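Transcriptional regulatory protein RcsB (Escherichia coli, PDB 5I4C) acts as the DNA-binding response regulator of the Rcs signalling system, controlling transcription of genes for capsule synthesis, biofilm formation, cell division and outer membrane proteins. Local coordinates at residues Asn2-Ile14 / Leu48-Pro60. Sequence-based numbering, arbitrary orientation. Where two conformers were deposited one is given.
Sequences NNMNVIIADDHPI and LDAHVLITDLSMP
Two acidic side chains, D10 and D56, meet obliquely, with D10 OD1 only 3.5 Å from D56 OD1. This is the CheY-like receiver fold, a worked example of how an alpha/beta domain builds its active site at the C-terminal edge of a parallel sheet; D56 is the predicted phosphoacceptor, unmodified here. D10 reaches across because its CG lies anti to the backbone N (chi1 -164°), bringing OD1 to 3.1 Å from D56 CB. The two carboxylate planes are turned 62° apart. K109 forms salt bridges to both OD1 atoms, bridging the pair. Each OD2 accepts a backbone N-H two residues ahead, in Asx turns: D10 OD2 from H12 N, and D56 OD2 from S58 N at 2.9 Å, the latter from above the carboxylate plane.

Strands 4-9 and 52-56 are neighbours in the middle of the five-stranded sheet, joined by a ladder from I7, I54, A9 and D56 amides. V6, I8, V52 and I54 share one face, where helix 112-124 packs on V52 and I54 and helix 13-23 on V6 and I8. On the other face I7 extends CD1 to A50 CB (3.6 Å), while its CG2 branch rests on L53 CD1. Nearer the acidic end, the bent M59 chain lays SD 3.9 Å from A9 CB.

The opposite end of the pairing is closed by polar groups. N5 O accepts from both H51 N (2.7 Å) and V52 N (3.3 Å), and N5 ND2 donates to D49 O. In return, N5 N gives its hydrogen to H51 ND1 at 3.0 Å, approaching 39° out of the imidazole plane.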
loop_
_atom_site.group_PDB
_atom_site.type_symbol
_atom_site.label_atom_id
_atom_site.label_comp_id
_atom_site.label_asym_id
_atom_site.label_seq_id
_atom_site.Cartn_x
_atom_site.Cartn_y
_atom_site.Cartn_z
ATOM N N ASN A 2 -13.396 18.427 18.300
ATOM C CA ASN A 2 -13.677 18.123 16.870
ATOM C C ASN A 2 -12.390 17.739 16.077
ATOM O O ASN A 2 -12.345 16.697 15.433
ATOM C CB ASN A 2 -14.338 19.337 16.241
ATOM C CG ASN A 2 -14.971 19.046 14.904
ATOM O OD1 ASN A 2 -14.990 17.916 14.417
ATOM N ND2 ASN A 2 -15.523 20.077 14.308
ATOM N N ASN A 3 -11.365 18.588 16.117
ATOM C CA ASN A 3 -10.097 18.297 15.466
ATOM C C ASN A 3 -9.351 17.104 16.082
ATOM O O ASN A 3 -9.188 17.013 17.293
ATOM C CB ASN A 3 -9.191 19.510 15.489
ATOM C CG ASN A 3 -8.366 19.583 14.260
ATOM O OD1 ASN A 3 -8.748 20.251 13.287
ATOM N ND2 ASN A 3 -7.295 18.826 14.232
ATOM N N MET A 4 -8.883 16.199 15.237
ATOM C CA MET A 4 -8.137 15.059 15.706
ATOM C C MET A 4 -6.763 14.981 15.025
ATOM O O MET A 4 -6.664 14.906 13.801
ATOM C CB MET A 4 -8.963 13.822 15.464
ATOM C CG MET A 4 -8.374 12.545 16.026
ATOM S SD MET A 4 -9.500 11.173 15.630
ATOM C CE MET A 4 -10.818 11.376 16.822
ATOM N N ASN A 5 -5.695 14.961 15.838
ATOM C CA ASN A 5 -4.341 14.852 15.327
ATOM C C ASN A 5 -3.953 13.420 15.428
ATOM O O ASN A 5 -4.105 12.805 16.529
ATOM C CB ASN A 5 -3.378 15.677 16.123
ATOM C CG ASN A 5 -3.589 17.147 15.927
ATOM O OD1 ASN A 5 -4.112 17.589 14.893
ATOM N ND2 ASN A 5 -3.210 17.919 16.928
ATOM N N VAL A 6 -3.481 12.880 14.312
ATOM C CA VAL A 6 -3.129 11.447 14.218
ATOM C C VAL A 6 -1.709 11.273 13.738
ATOM O O VAL A 6 -1.179 12.086 12.987
ATOM C CB VAL A 6 -4.176 10.627 13.371
ATOM C CG1 VAL A 6 -5.646 10.987 13.716
ATOM C CG2 VAL A 6 -3.985 10.809 11.881
ATOM N N ILE A 7 -1.057 10.202 14.207
ATOM C CA ILE A 7 0.253 9.769 13.705
ATOM C C ILE A 7 -0.006 8.464 12.992
ATOM O O ILE A 7 -0.831 7.663 13.468
ATOM C CB ILE A 7 1.226 9.530 14.883
ATOM C CG1 ILE A 7 1.529 10.838 15.583
ATOM C CG2 ILE A 7 2.474 8.844 14.432
ATOM C CD1 ILE A 7 2.457 10.656 16.742
ATOM N N ILE A 8 0.679 8.232 11.895
ATOM C CA ILE A 8 0.502 7.001 11.172
ATOM C C ILE A 8 1.844 6.302 11.112
ATOM O O ILE A 8 2.885 6.948 10.840
ATOM C CB ILE A 8 -0.152 7.217 9.792
ATOM C CG1 ILE A 8 0.673 8.089 8.864
ATOM C CG2 ILE A 8 -1.483 7.953 9.924
ATOM C CD1 ILE A 8 0.030 8.269 7.460
ATOM N N ALA A 9 1.847 5.000 11.379
ATOM C CA ALA A 9 3.097 4.278 11.438
ATOM C C ALA A 9 2.986 2.932 10.747
ATOM O O ALA A 9 2.073 2.133 11.030
ATOM C CB ALA A 9 3.549 4.114 12.879
ATOM N N ASP A 10 3.849 2.743 9.752
ATOM C CA ASP A 10 3.897 1.493 8.967
ATOM C C ASP A 10 5.209 1.457 8.249
ATOM O O ASP A 10 5.677 2.503 7.791
ATOM C CB ASP A 10 2.784 1.420 7.946
ATOM C CG ASP A 10 2.581 -0.034 7.403
ATOM O OD1 ASP A 10 1.825 -0.804 7.966
ATOM O OD2 ASP A 10 3.166 -0.428 6.426
ATOM N N ASP A 11 5.781 0.289 8.083
ATOM C CA ASP A 11 7.092 0.281 7.390
ATOM C C ASP A 11 6.956 0.210 5.870
ATOM O O ASP A 11 7.939 -0.020 5.217
ATOM C CB ASP A 11 8.047 -0.777 7.963
ATOM C CG ASP A 11 7.546 -2.177 7.780
ATOM O OD1 ASP A 11 6.297 -2.345 7.783
ATOM O OD2 ASP A 11 8.408 -3.091 7.668
ATOM N N HIS A 12 5.743 0.394 5.319
ATOM C CA HIS A 12 5.550 0.387 3.877
ATOM C C HIS A 12 5.142 1.780 3.429
ATOM O O HIS A 12 4.064 2.227 3.800
ATOM C CB HIS A 12 4.482 -0.635 3.499
ATOM C CG HIS A 12 4.985 -2.031 3.458
ATOM N ND1 HIS A 12 4.650 -2.957 4.411
ATOM C CD2 HIS A 12 5.860 -2.632 2.641
ATOM C CE1 HIS A 12 5.237 -4.101 4.129
ATOM N NE2 HIS A 12 5.998 -3.919 3.069
ATOM N N PRO A 13 6.004 2.484 2.668
ATOM C CA PRO A 13 5.696 3.853 2.294
ATOM C C PRO A 13 4.371 3.949 1.547
ATOM O O PRO A 13 3.637 4.872 1.767
ATOM C CB PRO A 13 6.872 4.251 1.414
ATOM C CG PRO A 13 7.981 3.487 1.997
ATOM C CD PRO A 13 7.406 2.164 2.405
ATOM N N ILE A 14 4.025 2.976 0.697
ATOM C CA ILE A 14 2.733 3.079 0.008
ATOM C C ILE A 14 1.522 2.983 0.934
ATOM O O ILE A 14 0.483 3.465 0.565
ATOM C CB ILE A 14 2.609 2.089 -1.202
ATOM C CG1 ILE A 14 1.698 2.691 -2.303
ATOM C CG2 ILE A 14 2.166 0.764 -0.739
ATOM C CD1 ILE A 14 1.978 2.104 -3.650
ATOM N N LEU A 48 4.780 15.888 19.455
ATOM C CA LEU A 48 3.692 16.040 18.476
ATOM C C LEU A 48 2.452 15.946 19.349
ATOM O O LEU A 48 2.390 15.084 20.205
ATOM C CB LEU A 48 3.712 14.845 17.489
ATOM C CG LEU A 48 5.001 14.672 16.676
ATOM C CD1 LEU A 48 4.896 13.432 15.800
ATOM C CD2 LEU A 48 5.219 15.900 15.818
ATOM N N ASP A 49 1.470 16.783 19.151
ATOM C CA ASP A 49 0.327 16.793 20.066
ATOM C C ASP A 49 -0.757 15.810 19.514
ATOM O O ASP A 49 -1.883 16.200 19.236
ATOM C CB ASP A 49 -0.144 18.248 20.260
ATOM C CG ASP A 49 0.801 19.086 21.190
ATOM O OD1 ASP A 49 1.884 18.609 21.639
ATOM O OD2 ASP A 49 0.430 20.233 21.497
ATOM N N ALA A 50 -0.378 14.532 19.400
ATOM C CA ALA A 50 -1.156 13.480 18.775
ATOM C C ALA A 50 -2.289 13.006 19.678
ATOM O O ALA A 50 -2.091 12.861 20.886
ATOM C CB ALA A 50 -0.255 12.283 18.475
ATOM N N HIS A 51 -3.440 12.728 19.095
ATOM C CA HIS A 51 -4.579 12.125 19.819
ATOM C C HIS A 51 -4.700 10.609 19.635
ATOM O O HIS A 51 -5.110 9.867 20.524
ATOM C CB HIS A 51 -5.875 12.846 19.421
ATOM C CG HIS A 51 -5.822 14.305 19.676
ATOM N ND1 HIS A 51 -6.301 15.227 18.796
ATOM C CD2 HIS A 51 -5.287 15.012 20.707
ATOM C CE1 HIS A 51 -6.096 16.444 19.270
ATOM N NE2 HIS A 51 -5.453 16.345 20.418
ATOM N N VAL A 52 -4.315 10.139 18.461
ATOM C CA VAL A 52 -4.507 8.781 18.042
ATOM C C VAL A 52 -3.235 8.353 17.317
ATOM O O VAL A 52 -2.713 9.100 16.494
ATOM C CB VAL A 52 -5.681 8.659 17.017
ATOM C CG1 VAL A 52 -5.964 7.185 16.686
ATOM C CG2 VAL A 52 -6.911 9.199 17.638
ATOM N N LEU A 53 -2.778 7.193 17.665
ATOM C CA LEU A 53 -1.759 6.503 16.894
ATOM C C LEU A 53 -2.384 5.396 16.055
ATOM O O LEU A 53 -3.049 4.519 16.615
ATOM C CB LEU A 53 -0.740 5.909 17.820
ATOM C CG LEU A 53 0.280 5.029 17.084
ATOM C CD1 LEU A 53 1.160 5.698 16.044
ATOM C CD2 LEU A 53 1.063 4.304 18.098
ATOM N N ILE A 54 -2.133 5.440 14.745
ATOM C CA ILE A 54 -2.563 4.423 13.797
ATOM C C ILE A 54 -1.323 3.635 13.363
ATOM O O ILE A 54 -0.472 4.163 12.650
ATOM C CB ILE A 54 -3.274 5.051 12.603
ATOM C CG1 ILE A 54 -4.416 5.928 13.092
ATOM C CG2 ILE A 54 -3.775 3.980 11.649
ATOM C CD1 ILE A 54 -4.979 6.849 12.036
ATOM N N THR A 55 -1.240 2.397 13.779
ATOM C CA THR A 55 0.008 1.713 13.685
ATOM C C THR A 55 -0.094 0.233 13.253
ATOM O O THR A 55 -0.979 -0.520 13.674
ATOM C CB THR A 55 0.831 1.804 15.015
ATOM O OG1 THR A 55 2.168 1.298 14.798
ATOM C CG2 THR A 55 0.197 0.920 16.164
ATOM N N ASP A 56 0.822 -0.156 12.383
ATOM C CA ASP A 56 1.111 -1.559 12.098
ATOM C C ASP A 56 1.825 -2.206 13.326
ATOM O O ASP A 56 2.457 -1.502 14.112
ATOM C CB ASP A 56 2.046 -1.639 10.907
ATOM C CG ASP A 56 2.159 -3.037 10.363
ATOM O OD1 ASP A 56 1.161 -3.609 9.889
ATOM O OD2 ASP A 56 3.247 -3.563 10.418
ATOM N N LEU A 57 1.684 -3.503 13.507
ATOM C CA LEU A 57 2.373 -4.201 14.591
ATOM C C LEU A 57 3.682 -4.900 14.205
ATOM O O LEU A 57 4.279 -5.532 15.067
ATOM C CB LEU A 57 1.432 -5.208 15.177
ATOM C CG LEU A 57 0.191 -4.657 15.913
ATOM C CD1 LEU A 57 -0.611 -5.826 16.434
ATOM C CD2 LEU A 57 0.583 -3.729 17.052
ATOM N N SER A 58 4.135 -4.765 12.955
ATOM C CA SER A 58 5.317 -5.450 12.466
ATOM C C SER A 58 6.484 -4.599 11.937
ATOM O O SER A 58 7.273 -5.081 11.113
ATOM C CB SER A 58 4.882 -6.400 11.319
ATOM O OG SER A 58 4.400 -7.580 11.946
ATOM N N MET A 59 6.668 -3.414 12.437
ATOM C CA MET A 59 7.702 -2.514 11.927
ATOM C C MET A 59 9.004 -2.769 12.574
ATOM O O MET A 59 9.033 -3.235 13.708
ATOM C CB MET A 59 7.356 -1.109 12.316
ATOM C CG MET A 59 6.108 -0.559 11.661
ATOM S SD MET A 59 5.931 1.167 12.152
ATOM C CE MET A 59 5.902 0.974 13.958
ATOM N N PRO A 60 10.105 -2.369 11.928
ATOM C CA PRO A 60 11.420 -2.415 12.649
ATOM C C PRO A 60 11.373 -1.567 13.921
ATOM O O PRO A 60 10.570 -0.629 13.993
ATOM C CB PRO A 60 12.413 -1.829 11.638
ATOM C CG PRO A 60 11.744 -2.026 10.296
ATOM C CD PRO A 60 10.252 -1.846 10.555
HETATM O O HOH W 1 4.512 -4.418 8.541
#